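Local coordinates for hypothetical protein (Staphylococcus aureus subsp. aureus, PDB 1QYI) that is of unknown function but has the fold of a haloacid dehalogenase-like (HAD) hydrolase and probably acts as a phosphatase or related hydrolase, at residues V84-L89 with A149-F154; H88-L93 with T165-K170; G235-R240 with L282-P287; L270-M275 with D300-Y305. All coordinates share one frame; numbering follows the deposited sequence.

The four contacts divide between two parts of the chain. Contacts 1 and 2 share helix 77-93 and lie in an all-helical region inserted after strand 3-6, consistent with the cap of a HAD hydrolase; their centres are about 5 Å apart, and Ile90 of contact 2 packs on both Leu151 and Phe154 of contact 1. Contacts 3 and 4 belong to the alpha/beta core, with centres about 13 Å apart, joined through Leu282, whose backbone N meets Glu273 and whose side chain packs on Ala272. Contact 3 lies at the probable active site, beside Asp7 and Asp9. Its centre is about 33 Å from that of contact 1, on the opposite side of the chain's centre.

Contact 1: residues V84-L89 with A149-F154; sequences VFSIHL and AALEEF
Ser86 and Ile87 of segment 84-89 meet Leu151 and Phe154 of segment 149-154 across two almost parallel helices, whose segment axes pass 10.9 Å apart at an angle of 9°. Ile87 and Leu151 have the nearest CA atoms, 7.8 Å apart. Leu151 is the central side chain: its CD1 methyl lies 3.6 Å from Ser86 CB and 4.2 Å from Ile87 CD1. The small serine suits the place because a leucine branch can come down on its CB. The hydroxyl is satisfied within its own helix, where Ser86 OG bonds to the carbonyl oxygen of Phe82, and so brings no unmet polar atom into this buried seam. Ile87 reaches across by its longer branch: with chi1 at -61°, CG1 stands beside the backbone N and the chain ends in CD1, which also approaches Phe154 CD2 at 4.4 Å, oblique to the ring. The contact is van der Waals packing between helices, chiefly of aliphatic groups. Around it, Phe136 of the short helix 134-137 touches Ile87 and Leu151 and meets the Phe154 ring edge-to-face, while helix 16-31 packs against helix 77-93 through Val84 and Phe85.

Contact 2: residues H88-L93 with T165-K170; sequences HLIDIL and TLFSLK
Phe167 and Ile90 are brought together by similar first torsions: chi1 of -61° sets the Phe167 ring beside its own backbone N, and chi1 of -70° does the same for Ile90 CG1, from which an extended chi2 carries CD1 onward over the ring. The result is a CH-pi contact that fastens the loop between helices 144-158 and 172-195 to helix 77-93, within the helical domain that probably forms the cap of this HAD-family protein. Ile90 CD1 lies 4.2 Å from the ring centroid and 19° off the ring normal, so the methyl sits over one face, displaced somewhat toward the rim. The methylene behind it presses on the outer end of the ring, with Ile90 CG1 only 3.5 Å from Phe167 CZ. Leu89 comes in differently, at the ring edge and near its plane, its CD2 methyl 3.7 Å from Phe167 CE1. A flat aromatic suits this loop position because it can offer its face to one aliphatic branch and its edge to another. Ala155 of helix 144-158 touches both Ile90 and Phe167, and Phe104 of helix 98-106 lies against Leu89. The loop keeps its own shape by local bonds: Thr165 O accepts from Ser168 OG at 2.8 Å and from Ser168 N at 3.2 Å, both donors arriving from the same face of the carbonyl plane.

Contact 3: residues G235-R240 with L282-P287; sequences GIATGR and LGKPNP
Lys284 reaches from its loop to the end of strand 233-237 and makes the polar link of this contact, a hydrogen bond of 2.8 Å from Lys284 NZ to Ala237 O. The ammonium does not use a lone pair of that oxygen but stands 60° out of the carbonyl plane. It also forms a salt bridge with Asp327, and a weak, long ion pair with Asp7; a lysine, long and able to donate in several directions, suits such a place. The position agrees with the conserved lysine of HAD hydrolases, which in relatives steadies the negative charges of the active site, as it probably does here. Van der Waals packing accompanies the bond. The small methyl of Ala237 lets the lysine stem lie close, Lys284 CE being 4.0 Å from Ala237 CB, and the stem passes the backbone with Lys284 CD 4.1 Å from Gly239 N. Local bonds shape each segment. Thr238 OG1 accepts from Arg240 N at 3.1 Å, with a nearly straight angle of 170°, forming an ST turn. Arg240 in turn salt-bridges Asp9. In segment 282-287, a type I turn from Gly283 to Asn286 holds Lys284. Asn286 OD1 caps Phe288 N at the start of helix 288-295, whose Ser289 and Tyr290 touch both Ala237 and Lys284, while strand 233-237 pairs with strands 3-6 and 263-264 in the central parallel sheet.

Contact 4: residues L270-M275 with D300-Y305; sequences LEAENM and DKYESY
Tyr302 meets Ala272 and Met275, the latter deposited as selenomethionine, with one side of its ring. Its CD2 atom receives both: Ala272 CB is 3.4 Å from Tyr302 CD2, and Met275 CE is 3.3 Å from Tyr302 CD2. Both methyls approach the ring obliquely. Met275 gets there with CG beside its backbone N and a bend at chi3 of -108°, which turns CE in toward the ring. Its selenium stands 5.3 Å from the Tyr302 ring centroid and 51° off the ring normal, an oblique Met-aromatic contact. Alanine suits the place where the CA atoms of Ala272 and Tyr302 are 6.5 Å apart, since its single methyl lets the ring come close to the helix; the long, unbranched methionine side chain one turn later then fills in beside it.

These residues join helix 266-275 to helix 302-307, two peripheral helices of the Rossmann-like HAD core, the first following edge strand 263-264 and the second preceding strand 318-322.

Farther out, the tyrosine is fixed at its polar end, where the hydroxyl bonds to Asn297 OD1 and, weakly, to Asp268. Phe288 of helix 288-295 packs edge-to-face with the Tyr302 ring and touches Ala272 as well. Arg299, the residue just before segment 300-305, lies against Met275 and forms a salt bridge with Glu271, tying helix 266-275 to the chain that leads into that segment. Tyr305, on the next turn of its helix, rests on Phe288 and Ile291, with its hydroxyl bonded to Gly296 O.

Contact 1: residues V84-L89 with A149-F154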
loop_
_atom_site.group_PDB
_atom_site.type_symbol
_atom_site.label_atom_id
_atom_site.label_comp_id
_atom_site.label_asym_id
_atom_site.label_seq_id
_atom_site.Cartn_x
_atom_site.Cartn_y
_atom_site.Cartn_z
ATOM N N VAL A 84 -7.127 -7.340 11.614
ATOM C CA VAL A 84 -6.316 -8.381 12.239
ATOM C C VAL A 84 -6.061 -8.062 13.717
ATOM O O VAL A 84 -6.081 -8.948 14.568
ATOM C CB VAL A 84 -4.962 -8.536 11.495
ATOM C CG1 VAL A 84 -3.993 -9.373 12.317
ATOM C CG2 VAL A 84 -5.207 -9.188 10.136
ATOM N N PHE A 85 -5.833 -6.792 14.025
ATOM C CA PHE A 85 -5.570 -6.411 15.397
ATOM C C PHE A 85 -6.836 -6.397 16.245
ATOM O O PHE A 85 -6.775 -6.587 17.465
ATOM C CB PHE A 85 -4.905 -5.041 15.444
ATOM C CG PHE A 85 -4.754 -4.511 16.831
ATOM C CD1 PHE A 85 -3.771 -5.012 17.676
ATOM C CD2 PHE A 85 -5.639 -3.541 17.316
ATOM C CE1 PHE A 85 -3.670 -4.557 18.987
ATOM C CE2 PHE A 85 -5.548 -3.079 18.627
ATOM C CZ PHE A 85 -4.562 -3.585 19.470
ATOM N N SER A 86 -7.981 -6.163 15.613
ATOM C CA SER A 86 -9.255 -6.138 16.341
ATOM C C SER A 86 -9.655 -7.546 16.800
ATOM O O SER A 86 -10.172 -7.728 17.905
ATOM C CB SER A 86 -10.368 -5.548 15.463
ATOM O OG SER A 86 -10.193 -4.163 15.270
ATOM N N ILE A 87 -9.400 -8.530 15.943
ATOM C CA ILE A 87 -9.719 -9.923 16.228
ATOM C C ILE A 87 -8.985 -10.387 17.482
ATOM O O ILE A 87 -9.530 -11.135 18.295
ATOM C CB ILE A 87 -9.337 -10.820 15.024
ATOM C CG1 ILE A 87 -10.132 -10.383 13.799
ATOM C CG2 ILE A 87 -9.627 -12.281 15.335
ATOM C CD1 ILE A 87 -11.628 -10.356 14.054
ATOM N N HIS A 88 -7.747 -9.934 17.638
ATOM C CA HIS A 88 -6.968 -10.299 18.807
ATOM C C HIS A 88 -7.392 -9.467 19.999
ATOM O O HIS A 88 -7.349 -9.939 21.132
ATOM C CB HIS A 88 -5.478 -10.104 18.556
ATOM C CG HIS A 88 -4.906 -11.069 17.574
ATOM N ND1 HIS A 88 -5.232 -12.415 17.580
ATOM C CD2 HIS A 88 -4.030 -10.908 16.562
ATOM C CE1 HIS A 88 -4.583 -13.026 16.618
ATOM N NE2 HIS A 88 -3.840 -12.138 15.976
ATOM N N LEU A 89 -7.803 -8.228 19.749
ATOM C CA LEU A 89 -8.227 -7.366 20.832
ATOM C C LEU A 89 -9.500 -7.947 21.427
ATOM O O LEU A 89 -9.597 -8.140 22.636
ATOM C CB LEU A 89 -8.480 -5.942 20.329
ATOM C CG LEU A 89 -8.994 -4.967 21.398
ATOM C CD1 LEU A 89 -8.017 -4.911 22.546
ATOM C CD2 LEU A 89 -9.206 -3.604 20.796
ATOM N N ALA A 149 -18.697 -4.900 8.852
ATOM C CA ALA A 149 -19.954 -5.261 9.494
ATOM C C ALA A 149 -19.783 -6.566 10.276
ATOM O O ALA A 149 -20.288 -6.699 11.389
ATOM C CB ALA A 149 -21.060 -5.411 8.445
ATOM N N ALA A 150 -19.068 -7.526 9.693
ATOM C CA ALA A 150 -18.829 -8.808 10.349
ATOM C C ALA A 150 -18.008 -8.577 11.613
ATOM O O ALA A 150 -18.293 -9.146 12.669
ATOM C CB ALA A 150 -18.085 -9.748 9.409
ATOM N N LEU A 151 -16.987 -7.734 11.492
ATOM C CA LEU A 151 -16.111 -7.406 12.610
ATOM C C LEU A 151 -16.894 -6.797 13.765
ATOM O O LEU A 151 -16.599 -7.066 14.930
ATOM C CB LEU A 151 -15.023 -6.427 12.154
ATOM C CG LEU A 151 -14.255 -5.677 13.246
ATOM C CD1 LEU A 151 -13.590 -6.671 14.170
ATOM C CD2 LEU A 151 -13.230 -4.753 12.613
ATOM N N GLU A 152 -17.895 -5.985 13.438
ATOM C CA GLU A 152 -18.726 -5.324 14.449
ATOM C C GLU A 152 -19.693 -6.286 15.145
ATOM O O GLU A 152 -19.870 -6.235 16.366
ATOM C CB GLU A 152 -19.512 -4.188 13.800
ATOM C CG GLU A 152 -20.217 -3.263 14.766
ATOM C CD GLU A 152 -20.683 -1.996 14.081
ATOM O OE1 GLU A 152 -21.544 -2.084 13.178
ATOM O OE2 GLU A 152 -20.172 -0.908 14.430
ATOM N N GLU A 153 -20.314 -7.153 14.353
ATOM C CA GLU A 153 -21.251 -8.146 14.858
ATOM C C GLU A 153 -20.511 -9.118 15.760
ATOM O O GLU A 153 -21.028 -9.553 16.785
ATOM C CB GLU A 153 -21.892 -8.893 13.678
ATOM C CG GLU A 153 -22.428 -10.295 13.985
ATOM C CD GLU A 153 -23.854 -10.310 14.503
ATOM O OE1 GLU A 153 -24.104 -9.754 15.599
ATOM O OE2 GLU A 153 -24.729 -10.875 13.801
ATOM N N PHE A 154 -19.291 -9.457 15.365
ATOM C CA PHE A 154 -18.456 -10.379 16.122
ATOM C C PHE A 154 -18.141 -9.808 17.497
ATOM O O PHE A 154 -18.195 -10.517 18.502
ATOM C CB PHE A 154 -17.155 -10.622 15.365
ATOM C CG PHE A 154 -16.278 -11.668 15.976
ATOM C CD1 PHE A 154 -16.626 -13.011 15.902
ATOM C CD2 PHE A 154 -15.095 -11.313 16.613
ATOM C CE1 PHE A 154 -15.804 -13.989 16.451
ATOM C CE2 PHE A 154 -14.266 -12.281 17.165
ATOM C CZ PHE A 154 -14.622 -13.622 17.084
#

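Contact 2: residues H88-L93 with T165-K170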
loop_
_atom_site.group_PDB
_atom_site.type_symbol
_atom_site.label_atom_id
_atom_site.label_comp_id
_atom_site.label_asym_id
_atom_site.label_seq_id
_atom_site.Cartn_x
_atom_site.Cartn_y
_atom_site.Cartn_z
ATOM N N HIS A 88 -7.747 -9.934 17.638
ATOM C CA HIS A 88 -6.968 -10.299 18.807
ATOM C C HIS A 88 -7.392 -9.467 19.999
ATOM O O HIS A 88 -7.349 -9.939 21.132
ATOM C CB HIS A 88 -5.478 -10.104 18.556
ATOM C CG HIS A 88 -4.906 -11.069 17.574
ATOM N ND1 HIS A 88 -5.232 -12.415 17.580
ATOM C CD2 HIS A 88 -4.030 -10.908 16.562
ATOM C CE1 HIS A 88 -4.583 -13.026 16.618
ATOM N NE2 HIS A 88 -3.840 -12.138 15.976
ATOM N N LEU A 89 -7.803 -8.228 19.749
ATOM C CA LEU A 89 -8.227 -7.366 20.832
ATOM C C LEU A 89 -9.500 -7.947 21.427
ATOM O O LEU A 89 -9.597 -8.140 22.636
ATOM C CB LEU A 89 -8.480 -5.942 20.329
ATOM C CG LEU A 89 -8.994 -4.967 21.398
ATOM C CD1 LEU A 89 -8.017 -4.911 22.546
ATOM C CD2 LEU A 89 -9.206 -3.604 20.796
ATOM N N ILE A 90 -10.470 -8.228 20.566
ATOM C CA ILE A 90 -11.744 -8.802 20.990
ATOM C C ILE A 90 -11.477 -10.116 21.751
ATOM O O ILE A 90 -12.165 -10.435 22.718
ATOM C CB ILE A 90 -12.671 -9.063 19.743
ATOM C CG1 ILE A 90 -13.147 -7.738 19.170
ATOM C CG2 ILE A 90 -13.887 -9.894 20.131
ATOM C CD1 ILE A 90 -13.609 -7.822 17.733
ATOM N N ASP A 91 -10.458 -10.852 21.314
ATOM C CA ASP A 91 -10.087 -12.126 21.918
ATOM C C ASP A 91 -9.564 -11.966 23.352
ATOM O O ASP A 91 -9.846 -12.787 24.232
ATOM C CB ASP A 91 -9.041 -12.823 21.036
ATOM C CG ASP A 91 -8.874 -14.290 21.375
ATOM O OD1 ASP A 91 -9.886 -14.945 21.724
ATOM O OD2 ASP A 91 -7.743 -14.805 21.250
ATOM N N ILE A 92 -8.797 -10.905 23.574
ATOM C CA ILE A 92 -8.232 -10.604 24.882
ATOM C C ILE A 92 -9.326 -10.012 25.781
ATOM O O ILE A 92 -9.337 -10.238 26.993
ATOM C CB ILE A 92 -7.046 -9.593 24.755
ATOM C CG1 ILE A 92 -5.960 -10.185 23.865
ATOM C CG2 ILE A 92 -6.456 -9.276 26.123
ATOM C CD1 ILE A 92 -4.815 -9.246 23.588
ATOM N N LEU A 93 -10.248 -9.258 25.187
ATOM C CA LEU A 93 -11.331 -8.641 25.949
ATOM C C LEU A 93 -12.374 -9.629 26.454
ATOM O O LEU A 93 -13.129 -9.316 27.375
ATOM C CB LEU A 93 -12.033 -7.573 25.117
ATOM C CG LEU A 93 -11.188 -6.351 24.803
ATOM C CD1 LEU A 93 -11.927 -5.503 23.796
ATOM C CD2 LEU A 93 -10.899 -5.568 26.070
ATOM N N THR A 165 -18.903 0.445 18.352
ATOM C CA THR A 165 -18.567 1.502 17.391
ATOM C C THR A 165 -17.102 1.884 17.499
ATOM O O THR A 165 -16.606 2.681 16.714
ATOM C CB THR A 165 -19.412 2.790 17.605
ATOM O OG1 THR A 165 -19.318 3.217 18.973
ATOM C CG2 THR A 165 -20.869 2.541 17.239
ATOM N N LEU A 166 -16.425 1.308 18.484
ATOM C CA LEU A 166 -15.012 1.565 18.708
ATOM C C LEU A 166 -14.226 0.919 17.571
ATOM O O LEU A 166 -13.136 1.367 17.228
ATOM C CB LEU A 166 -14.586 0.948 20.036
ATOM C CG LEU A 166 -13.238 1.387 20.598
ATOM C CD1 LEU A 166 -13.380 2.795 21.181
ATOM C CD2 LEU A 166 -12.782 0.420 21.676
ATOM N N PHE A 167 -14.801 -0.137 16.997
ATOM C CA PHE A 167 -14.195 -0.881 15.896
ATOM C C PHE A 167 -14.615 -0.350 14.525
ATOM O O PHE A 167 -14.322 -0.960 13.495
ATOM C CB PHE A 167 -14.580 -2.364 15.987
ATOM C CG PHE A 167 -14.113 -3.044 17.240
ATOM C CD1 PHE A 167 -12.756 -3.098 17.551
ATOM C CD2 PHE A 167 -15.032 -3.610 18.122
ATOM C CE1 PHE A 167 -12.315 -3.700 18.726
ATOM C CE2 PHE A 167 -14.606 -4.213 19.303
ATOM C CZ PHE A 167 -13.245 -4.256 19.607
ATOM N N SER A 168 -15.317 0.775 14.519
ATOM C CA SER A 168 -15.781 1.380 13.281
ATOM C C SER A 168 -14.627 1.838 12.401
ATOM O O SER A 168 -13.547 2.170 12.886
ATOM C CB SER A 168 -16.674 2.588 13.583
ATOM O OG SER A 168 -15.913 3.656 14.153
ATOM N N LEU A 169 -14.878 1.853 11.099
ATOM C CA LEU A 169 -13.897 2.285 10.126
ATOM C C LEU A 169 -13.538 3.750 10.400
ATOM O O LEU A 169 -14.395 4.539 10.796
ATOM C CB LEU A 169 -14.489 2.136 8.730
ATOM C CG LEU A 169 -13.663 2.732 7.602
ATOM C CD1 LEU A 169 -12.255 2.154 7.645
ATOM C CD2 LEU A 169 -14.332 2.447 6.270
ATOM N N LYS A 170 -12.274 4.110 10.201
ATOM C CA LYS A 170 -11.834 5.481 10.444
ATOM C C LYS A 170 -12.147 5.917 11.883
ATOM O O LYS A 170 -12.202 7.112 12.187
ATOM C CB LYS A 170 -12.507 6.431 9.444
ATOM C CG LYS A 170 -11.945 6.380 8.024
ATOM C CD LYS A 170 -10.688 7.235 7.906
ATOM C CE LYS A 170 -10.130 7.244 6.485
ATOM N NZ LYS A 170 -11.160 7.613 5.466
#

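Contact 3: residues G235-R240 with L282-P287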
loop_
_atom_site.group_PDB
_atom_site.type_symbol
_atom_site.label_atom_id
_atom_site.label_comp_id
_atom_site.label_asym_id
_atom_site.label_seq_id
_atom_site.Cartn_x
_atom_site.Cartn_y
_atom_site.Cartn_z
ATOM N N GLY A 235 9.098 9.197 -17.662
ATOM C CA GLY A 235 7.981 9.676 -16.863
ATOM C C GLY A 235 7.476 8.661 -15.844
ATOM O O GLY A 235 7.678 7.457 -16.018
ATOM N N ILE A 236 6.827 9.138 -14.778
ATOM C CA ILE A 236 6.290 8.259 -13.728
ATOM C C ILE A 236 4.815 8.504 -13.358
ATOM O O ILE A 236 4.417 9.639 -13.100
ATOM C CB ILE A 236 7.110 8.375 -12.402
ATOM C CG1 ILE A 236 8.531 7.863 -12.610
ATOM C CG2 ILE A 236 6.475 7.514 -11.312
ATOM C CD1 ILE A 236 8.594 6.390 -12.936
ATOM N N ALA A 237 4.030 7.428 -13.331
ATOM C CA ALA A 237 2.616 7.460 -12.935
ATOM C C ALA A 237 2.408 6.304 -11.948
ATOM O O ALA A 237 2.475 5.135 -12.336
ATOM C CB ALA A 237 1.695 7.281 -14.154
ATOM N N THR A 238 2.170 6.619 -10.677
ATOM C CA THR A 238 1.963 5.574 -9.668
ATOM C C THR A 238 0.766 5.855 -8.763
ATOM O O THR A 238 0.229 6.964 -8.748
ATOM C CB THR A 238 3.208 5.407 -8.761
ATOM O OG1 THR A 238 2.960 4.375 -7.799
ATOM C CG2 THR A 238 3.522 6.707 -8.037
ATOM N N GLY A 239 0.357 4.833 -8.013
ATOM C CA GLY A 239 -0.756 4.971 -7.090
ATOM C C GLY A 239 -0.250 5.418 -5.730
ATOM O O GLY A 239 -1.029 5.695 -4.820
ATOM N N ARG A 240 1.072 5.472 -5.596
ATOM C CA ARG A 240 1.720 5.899 -4.363
ATOM C C ARG A 240 1.634 7.417 -4.205
ATOM O O ARG A 240 1.651 8.151 -5.198
ATOM C CB ARG A 240 3.203 5.521 -4.386
ATOM C CG ARG A 240 3.513 4.038 -4.428
ATOM C CD ARG A 240 5.015 3.833 -4.322
ATOM N NE ARG A 240 5.368 2.465 -3.964
ATOM C CZ ARG A 240 6.333 2.148 -3.108
ATOM N NH1 ARG A 240 7.052 3.097 -2.515
ATOM N NH2 ARG A 240 6.576 0.873 -2.846
ATOM N N LEU A 282 -10.450 9.796 -10.373
ATOM C CA LEU A 282 -9.370 9.947 -11.332
ATOM C C LEU A 282 -8.274 8.948 -10.991
ATOM O O LEU A 282 -7.099 9.185 -11.258
ATOM C CB LEU A 282 -8.822 11.382 -11.294
ATOM C CG LEU A 282 -9.407 12.406 -12.284
ATOM C CD1 LEU A 282 -10.906 12.255 -12.399
ATOM C CD2 LEU A 282 -9.034 13.805 -11.839
ATOM N N GLY A 283 -8.685 7.823 -10.405
ATOM C CA GLY A 283 -7.759 6.768 -10.015
ATOM C C GLY A 283 -7.018 6.127 -11.180
ATOM O O GLY A 283 -7.307 6.426 -12.337
ATOM N N LYS A 284 -6.081 5.228 -10.876
ATOM C CA LYS A 284 -5.257 4.581 -11.899
ATOM C C LYS A 284 -5.952 4.018 -13.139
ATOM O O LYS A 284 -5.330 3.952 -14.213
ATOM C CB LYS A 284 -4.382 3.475 -11.293
ATOM C CG LYS A 284 -2.975 3.400 -11.920
ATOM C CD LYS A 284 -2.058 4.488 -11.347
ATOM C CE LYS A 284 -0.905 4.869 -12.270
ATOM N NZ LYS A 284 0.074 3.794 -12.527
ATOM N N PRO A 285 -7.218 3.565 -13.024
ATOM C CA PRO A 285 -7.808 3.053 -14.267
ATOM C C PRO A 285 -7.912 4.233 -15.240
ATOM O O PRO A 285 -7.707 4.086 -16.445
ATOM C CB PRO A 285 -9.171 2.536 -13.819
ATOM C CG PRO A 285 -8.954 2.174 -12.386
ATOM C CD PRO A 285 -8.090 3.297 -11.867
ATOM N N ASN A 286 -8.222 5.410 -14.696
ATOM C CA ASN A 286 -8.343 6.628 -15.489
ATOM C C ASN A 286 -6.926 7.085 -15.865
ATOM O O ASN A 286 -6.070 7.257 -15.003
ATOM C CB ASN A 286 -9.065 7.721 -14.681
ATOM C CG ASN A 286 -9.298 9.000 -15.490
ATOM O OD1 ASN A 286 -8.349 9.632 -15.957
ATOM N ND2 ASN A 286 -10.563 9.388 -15.648
ATOM N N PRO A 287 -6.672 7.299 -17.166
ATOM C CA PRO A 287 -5.374 7.732 -17.699
ATOM C C PRO A 287 -4.878 9.116 -17.263
ATOM O O PRO A 287 -3.822 9.558 -17.709
ATOM C CB PRO A 287 -5.582 7.648 -19.208
ATOM C CG PRO A 287 -7.020 8.025 -19.352
ATOM C CD PRO A 287 -7.682 7.251 -18.237
#

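Contact 4: residues L270-M275 with D300-Y305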
loop_
_atom_site.group_PDB
_atom_site.type_symbol
_atom_site.label_atom_id
_atom_site.label_comp_id
_atom_site.label_asym_id
_atom_site.label_seq_id
_atom_site.Cartn_x
_atom_site.Cartn_y
_atom_site.Cartn_z
ATOM N N LEU A 270 -5.566 13.102 -6.227
ATOM C CA LEU A 270 -6.299 13.561 -5.059
ATOM C C LEU A 270 -6.544 15.062 -5.168
ATOM O O LEU A 270 -7.629 15.556 -4.849
ATOM C CB LEU A 270 -5.501 13.233 -3.796
ATOM C CG LEU A 270 -6.048 13.636 -2.421
ATOM C CD1 LEU A 270 -5.843 15.123 -2.199
ATOM C CD2 LEU A 270 -7.518 13.248 -2.301
ATOM N N GLU A 271 -5.532 15.786 -5.620
ATOM C CA GLU A 271 -5.672 17.215 -5.764
ATOM C C GLU A 271 -6.662 17.511 -6.884
ATOM O O GLU A 271 -7.602 18.290 -6.711
ATOM C CB GLU A 271 -4.317 17.845 -6.071
ATOM C CG GLU A 271 -4.352 19.358 -6.050
ATOM C CD GLU A 271 -5.288 19.893 -4.976
ATOM O OE1 GLU A 271 -5.302 19.322 -3.853
ATOM O OE2 GLU A 271 -5.993 20.897 -5.248
ATOM N N ALA A 272 -6.459 16.862 -8.026
ATOM C CA ALA A 272 -7.321 17.047 -9.187
ATOM C C ALA A 272 -8.799 16.793 -8.883
ATOM O O ALA A 272 -9.668 17.462 -9.432
ATOM C CB ALA A 272 -6.859 16.134 -10.320
ATOM N N GLU A 273 -9.083 15.829 -8.010
ATOM C CA GLU A 273 -10.466 15.507 -7.667
ATOM C C GLU A 273 -11.113 16.598 -6.819
ATOM O O GLU A 273 -12.318 16.831 -6.897
ATOM C CB GLU A 273 -10.536 14.162 -6.933
ATOM C CG GLU A 273 -10.024 12.984 -7.755
ATOM C CD GLU A 273 -10.008 11.673 -6.978
ATOM O OE1 GLU A 273 -9.610 11.678 -5.788
ATOM O OE2 GLU A 273 -10.374 10.632 -7.570
ATOM N N ASN A 274 -10.311 17.262 -6.000
ATOM C CA ASN A 274 -10.824 18.329 -5.158
ATOM C C ASN A 274 -11.187 19.565 -5.979
ATOM O O ASN A 274 -12.092 20.304 -5.613
ATOM C CB ASN A 274 -9.803 18.670 -4.068
ATOM C CG ASN A 274 -9.757 17.612 -2.971
ATOM O OD1 ASN A 274 -10.794 17.231 -2.427
ATOM N ND2 ASN A 274 -8.558 17.140 -2.637
HETATM N N MSE A 275 -10.484 19.784 -7.087
HETATM C CA MSE A 275 -10.761 20.918 -7.965
HETATM C C MSE A 275 -11.962 20.615 -8.843
HETATM O O MSE A 275 -12.739 21.505 -9.173
HETATM C CB MSE A 275 -9.574 21.195 -8.873
HETATM C CG MSE A 275 -8.340 21.676 -8.162
HETATM SE SE MSE A 275 -6.869 21.839 -9.400
HETATM C CE MSE A 275 -5.816 20.353 -8.816
ATOM N N ASP A 300 -2.964 23.778 -13.541
ATOM C CA ASP A 300 -3.631 24.501 -14.604
ATOM C C ASP A 300 -3.930 23.707 -15.853
ATOM O O ASP A 300 -4.594 24.202 -16.763
ATOM C CB ASP A 300 -2.805 25.730 -14.979
ATOM C CG ASP A 300 -2.475 26.591 -13.780
ATOM O OD1 ASP A 300 -3.386 26.854 -12.963
ATOM O OD2 ASP A 300 -1.308 27.014 -13.656
ATOM N N LYS A 301 -3.455 22.475 -15.914
ATOM C CA LYS A 301 -3.692 21.665 -17.105
ATOM C C LYS A 301 -4.513 20.435 -16.789
ATOM O O LYS A 301 -4.893 19.690 -17.684
ATOM C CB LYS A 301 -2.356 21.249 -17.707
ATOM C CG LYS A 301 -1.347 22.373 -17.760
ATOM C CD LYS A 301 -0.001 21.826 -18.152
ATOM C CE LYS A 301 1.113 22.794 -17.822
ATOM N NZ LYS A 301 2.364 22.043 -17.517
ATOM N N TYR A 302 -4.800 20.240 -15.509
ATOM C CA TYR A 302 -5.566 19.091 -15.065
ATOM C C TYR A 302 -6.869 18.868 -15.813
ATOM O O TYR A 302 -7.121 17.769 -16.306
ATOM C CB TYR A 302 -5.827 19.208 -13.570
ATOM C CG TYR A 302 -4.624 18.848 -12.733
ATOM C CD1 TYR A 302 -3.346 18.816 -13.287
ATOM C CD2 TYR A 302 -4.759 18.572 -11.381
ATOM C CE1 TYR A 302 -2.232 18.518 -12.512
ATOM C CE2 TYR A 302 -3.654 18.277 -10.595
ATOM C CZ TYR A 302 -2.392 18.255 -11.166
ATOM O OH TYR A 302 -1.294 17.993 -10.382
ATOM N N GLU A 303 -7.687 19.908 -15.910
ATOM C CA GLU A 303 -8.967 19.810 -16.597
ATOM C C GLU A 303 -8.840 19.211 -17.987
ATOM O O GLU A 303 -9.702 18.449 -18.429
ATOM C CB GLU A 303 -9.607 21.189 -16.707
ATOM C CG GLU A 303 -11.022 21.167 -17.252
ATOM C CD GLU A 303 -11.738 22.473 -16.996
ATOM O OE1 GLU A 303 -11.204 23.526 -17.413
ATOM O OE2 GLU A 303 -12.831 22.447 -16.385
ATOM N N SER A 304 -7.768 19.562 -18.682
ATOM C CA SER A 304 -7.570 19.048 -20.025
ATOM C C SER A 304 -7.174 17.583 -19.980
ATOM O O SER A 304 -7.481 16.818 -20.894
ATOM C CB SER A 304 -6.499 19.858 -20.760
ATOM O OG SER A 304 -5.238 19.777 -20.113
ATOM N N TYR A 305 -6.494 17.194 -18.907
ATOM C CA TYR A 305 -6.063 15.813 -18.750
ATOM C C TYR A 305 -7.255 14.906 -18.461
ATOM O O TYR A 305 -7.183 13.689 -18.640
ATOM C CB TYR A 305 -5.039 15.701 -17.618
ATOM C CG TYR A 305 -3.761 16.508 -17.811
ATOM C CD1 TYR A 305 -3.425 17.055 -19.044
ATOM C CD2 TYR A 305 -2.879 16.699 -16.754
ATOM C CE1 TYR A 305 -2.238 17.776 -19.219
ATOM C CE2 TYR A 305 -1.693 17.412 -16.914
ATOM C CZ TYR A 305 -1.379 17.950 -18.148
ATOM O OH TYR A 305 -0.221 18.674 -18.307
#